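Local coordinates for protein CCR4-not transcription complex subunit 1 (Chaetomium thermophilum var. thermophilum DSM 1495, PDB 6H3Z) that probably acts as an adaptor scaffold of the CCR4-NOT complex, which shortens mRNA poly(A) tails and represses transcription, represented here by a C-terminal MIF4G-like domain, at residues A[156-161]-A[196-201]. Sequence-based numbering, arbitrary orientation.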
ATOM      1  N   ASN A 156       7.825 -11.165  -3.423  1.00 77.03           N
ATOM      2  CA  ASN A 156       6.830 -11.559  -2.421  1.00 76.91           C
ATOM      3  C   ASN A 156       5.442 -11.553  -3.022  1.00 81.09           C
ATOM      4  O   ASN A 156       4.719 -12.539  -2.860  1.00 83.19           O
ATOM      5  CB  ASN A 156       6.866 -10.638  -1.201  1.00 77.57           C
ATOM      6  CG  ASN A 156       7.999 -10.857  -0.242  1.00119.99           C
ATOM      7  OD1 ASN A 156       8.939 -11.626  -0.484  1.00118.31           O
ATOM      8  ND2 ASN A 156       7.930 -10.156   0.878  1.00119.14           N
ATOM      9  N   ILE A 157       5.072 -10.450  -3.720  1.00 75.27           N
ATOM     10  CA  ILE A 157       3.770 -10.298  -4.377  1.00 75.53           C
ATOM     11  C   ILE A 157       3.589 -11.418  -5.417  1.00 81.69           C
ATOM     12  O   ILE A 157       2.524 -12.050  -5.437  1.00 80.96           O
ATOM     13  CB  ILE A 157       3.589  -8.854  -4.967  1.00 77.80           C
ATOM     14  CG1 ILE A 157       3.334  -7.828  -3.851  1.00 76.57           C
ATOM     15  CG2 ILE A 157       2.485  -8.777  -6.019  1.00 78.52           C
ATOM     16  CD1 ILE A 157       3.558  -6.397  -4.225  1.00 65.28           C
ATOM     17  N   ASP A 158       4.648 -11.681  -6.250  1.00 79.73           N
ATOM     18  CA  ASP A 158       4.640 -12.719  -7.293  1.00 80.62           C
ATOM     19  C   ASP A 158       4.381 -14.076  -6.697  1.00 84.73           C
ATOM     20  O   ASP A 158       3.496 -14.780  -7.173  1.00 86.66           O
ATOM     21  CB  ASP A 158       5.954 -12.748  -8.093  1.00 82.34           C
ATOM     22  CG  ASP A 158       6.003 -13.785  -9.208  1.00 92.66           C
ATOM     23  OD1 ASP A 158       4.952 -14.065  -9.801  1.00 91.67           O
ATOM     24  OD2 ASP A 158       7.112 -14.227  -9.560  1.00100.44           O
ATOM     25  N   MET A 159       5.131 -14.426  -5.641  1.00 79.36           N
ATOM     26  CA  MET A 159       5.011 -15.696  -4.934  1.00 80.36           C
ATOM     27  C   MET A 159       3.611 -15.931  -4.349  1.00 83.61           C
ATOM     28  O   MET A 159       3.117 -17.062  -4.359  1.00 84.48           O
ATOM     29  CB  MET A 159       6.090 -15.794  -3.852  1.00 83.08           C
ATOM     30  CG  MET A 159       7.473 -16.061  -4.393  1.00 88.75           C
ATOM     31  SD  MET A 159       7.596 -17.497  -5.512  1.00 97.20           S
ATOM     32  CE  MET A 159       7.305 -18.869  -4.356  1.00 95.38           C
ATOM     33  N   ALA A 160       2.985 -14.848  -3.852  1.00 79.14           N
ATOM     34  CA  ALA A 160       1.660 -14.820  -3.244  1.00 79.27           C
ATOM     35  C   ALA A 160       0.570 -15.177  -4.242  1.00 86.44           C
ATOM     36  O   ALA A 160      -0.270 -16.023  -3.928  1.00 87.29           O
ATOM     37  CB  ALA A 160       1.392 -13.450  -2.635  1.00 78.35           C
ATOM     38  N   MET A 161       0.583 -14.535  -5.438  1.00 85.03           N
ATOM     39  CA  MET A 161      -0.381 -14.776  -6.512  1.00 87.41           C
ATOM     40  C   MET A 161      -0.158 -16.166  -7.048  1.00 89.82           C
ATOM     41  O   MET A 161      -1.126 -16.875  -7.278  1.00 91.66           O
ATOM     42  CB  MET A 161      -0.215 -13.777  -7.657  1.00 90.56           C
ATOM     43  CG  MET A 161      -0.359 -12.349  -7.259  1.00 94.80           C
ATOM     44  SD  MET A 161       0.342 -11.242  -8.532  1.00100.01           S
ATOM     45  CE  MET A 161      -1.084 -10.820  -9.353  1.00 99.40           C
ATOM     46  N   PHE A 196       7.212 -11.226 -12.473  1.00 80.01           N
ATOM     47  CA  PHE A 196       6.056 -12.086 -12.257  1.00 80.01           C
ATOM     48  C   PHE A 196       6.151 -13.487 -12.910  1.00 83.50           C
ATOM     49  O   PHE A 196       5.105 -14.063 -13.211  1.00 85.17           O
ATOM     50  CB  PHE A 196       4.770 -11.353 -12.688  1.00 82.55           C
ATOM     51  CG  PHE A 196       4.608  -9.963 -12.101  1.00 83.71           C
ATOM     52  CD1 PHE A 196       4.348  -9.784 -10.747  1.00 85.38           C
ATOM     53  CD2 PHE A 196       4.715  -8.832 -12.908  1.00 87.05           C
ATOM     54  CE1 PHE A 196       4.212  -8.502 -10.209  1.00 85.41           C
ATOM     55  CE2 PHE A 196       4.554  -7.549 -12.370  1.00 88.89           C
ATOM     56  CZ  PHE A 196       4.314  -7.395 -11.023  1.00 85.49           C
ATOM     57  N   VAL A 197       7.370 -14.070 -13.043  1.00 77.45           N
ATOM     58  CA  VAL A 197       7.563 -15.403 -13.651  1.00 78.28           C
ATOM     59  C   VAL A 197       6.661 -16.421 -13.036  1.00 83.21           C
ATOM     60  O   VAL A 197       6.024 -17.177 -13.756  1.00 85.22           O
ATOM     61  CB  VAL A 197       8.987 -16.028 -13.556  1.00 81.41           C
ATOM     62  CG1 VAL A 197       9.337 -16.795 -14.816  1.00 83.18           C
ATOM     63  CG2 VAL A 197      10.064 -15.048 -13.162  1.00 79.81           C
ATOM     64  N   ARG A 198       6.726 -16.533 -11.703  1.00 78.13           N
ATOM     65  CA  ARG A 198       6.037 -17.571 -10.959  1.00 78.56           C
ATOM     66  C   ARG A 198       4.529 -17.519 -11.117  1.00 85.75           C
ATOM     67  O   ARG A 198       3.911 -18.580 -11.262  1.00 88.88           O
ATOM     68  CB  ARG A 198       6.470 -17.557  -9.485  1.00 76.44           C
ATOM     69  CG  ARG A 198       7.983 -17.771  -9.283  1.00 85.05           C
ATOM     70  CD  ARG A 198       8.504 -19.095  -9.840  1.00 90.74           C
ATOM     71  NE  ARG A 198       8.001 -20.231  -9.074  1.00 95.51           N
ATOM     72  CZ  ARG A 198       8.638 -20.773  -8.048  1.00110.80           C
ATOM     73  NH1 ARG A 198       9.821 -20.302  -7.670  1.00107.67           N
ATOM     74  NH2 ARG A 198       8.101 -21.785  -7.390  1.00 95.07           N
ATOM     75  N   SER A 199       3.938 -16.295 -11.124  1.00 80.46           N
ATOM     76  CA  SER A 199       2.504 -16.087 -11.320  1.00 80.41           C
ATOM     77  C   SER A 199       2.127 -16.489 -12.737  1.00 85.30           C
ATOM     78  O   SER A 199       1.178 -17.247 -12.927  1.00 87.50           O
ATOM     79  CB  SER A 199       2.156 -14.631 -11.099  1.00 82.69           C
ATOM     80  OG  SER A 199       2.378 -14.308  -9.742  1.00 95.07           O
ATOM     81  N   LEU A 200       2.911 -16.022 -13.725  1.00 79.96           N
ATOM     82  CA  LEU A 200       2.740 -16.347 -15.132  1.00 81.44           C
ATOM     83  C   LEU A 200       2.691 -17.863 -15.339  1.00 84.85           C
ATOM     84  O   LEU A 200       1.780 -18.345 -16.010  1.00 87.28           O
ATOM     85  CB  LEU A 200       3.874 -15.726 -15.955  1.00 81.33           C
ATOM     86  CG  LEU A 200       4.012 -16.232 -17.385  1.00 89.43           C
ATOM     87  CD1 LEU A 200       2.982 -15.579 -18.293  1.00 92.18           C
ATOM     88  CD2 LEU A 200       5.416 -16.025 -17.903  1.00 91.88           C
ATOM     89  N   GLU A 201       3.626 -18.607 -14.727  1.00 79.32           N
ATOM     90  CA  GLU A 201       3.697 -20.072 -14.827  1.00 81.44           C
ATOM     91  C   GLU A 201       2.479 -20.739 -14.222  1.00 89.00           C
ATOM     92  O   GLU A 201       1.833 -21.550 -14.901  1.00 92.48           O
ATOM     93  CB  GLU A 201       4.983 -20.617 -14.203  1.00 81.31           C
ATOM     94  CG  GLU A 201       6.221 -20.184 -14.960  1.00 85.34           C
ATOM     95  CD  GLU A 201       7.466 -20.957 -14.618  1.00101.23           C
ATOM     96  OE1 GLU A 201       7.549 -21.489 -13.486  1.00111.08           O
ATOM     97  OE2 GLU A 201       8.337 -21.076 -15.508  1.00 87.06           O
TER
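D158 and F196 bring their CA atoms to 5.2 Å where helix 154-166 and the start of helix 197-209 run nearly parallel, the axes of the two segments 7.7 Å apart and inclined by 16°. With CG anti to its backbone N (chi1 -179°), D158 extends its carboxylate to the first turn of the second helix, just beyond the N-cap residue F196. D158 OD1 takes two hydrogen bonds from S199: OG, at 2.6 Å, uses the anti lone pair, whereas the backbone N, at 2.8 Å, arrives on the syn side and somewhat out of the plane. D158 OD2 accepts R198 N through its syn lone pair at 3.2 Å. The carboxylate thus receives two first-turn amides of a neighbouring helix in this all-helical MIF4G-like domain, where the helix dipole would probably stabilise its negative charge. An alanine in place of D158 would probably leave both amides and the S199 hydroxyl without the carboxylate. The end of R198 leads away, its NE 6.1 Å from D158 OD2, so the opposite charges do not touch. M159 SD lies 4.1 Å above the guanidinium plane of R198, offset toward its rim, and touches R198 CG. M161 CB packs on S199 OG, and both residues also touch L176 of helix 172-183.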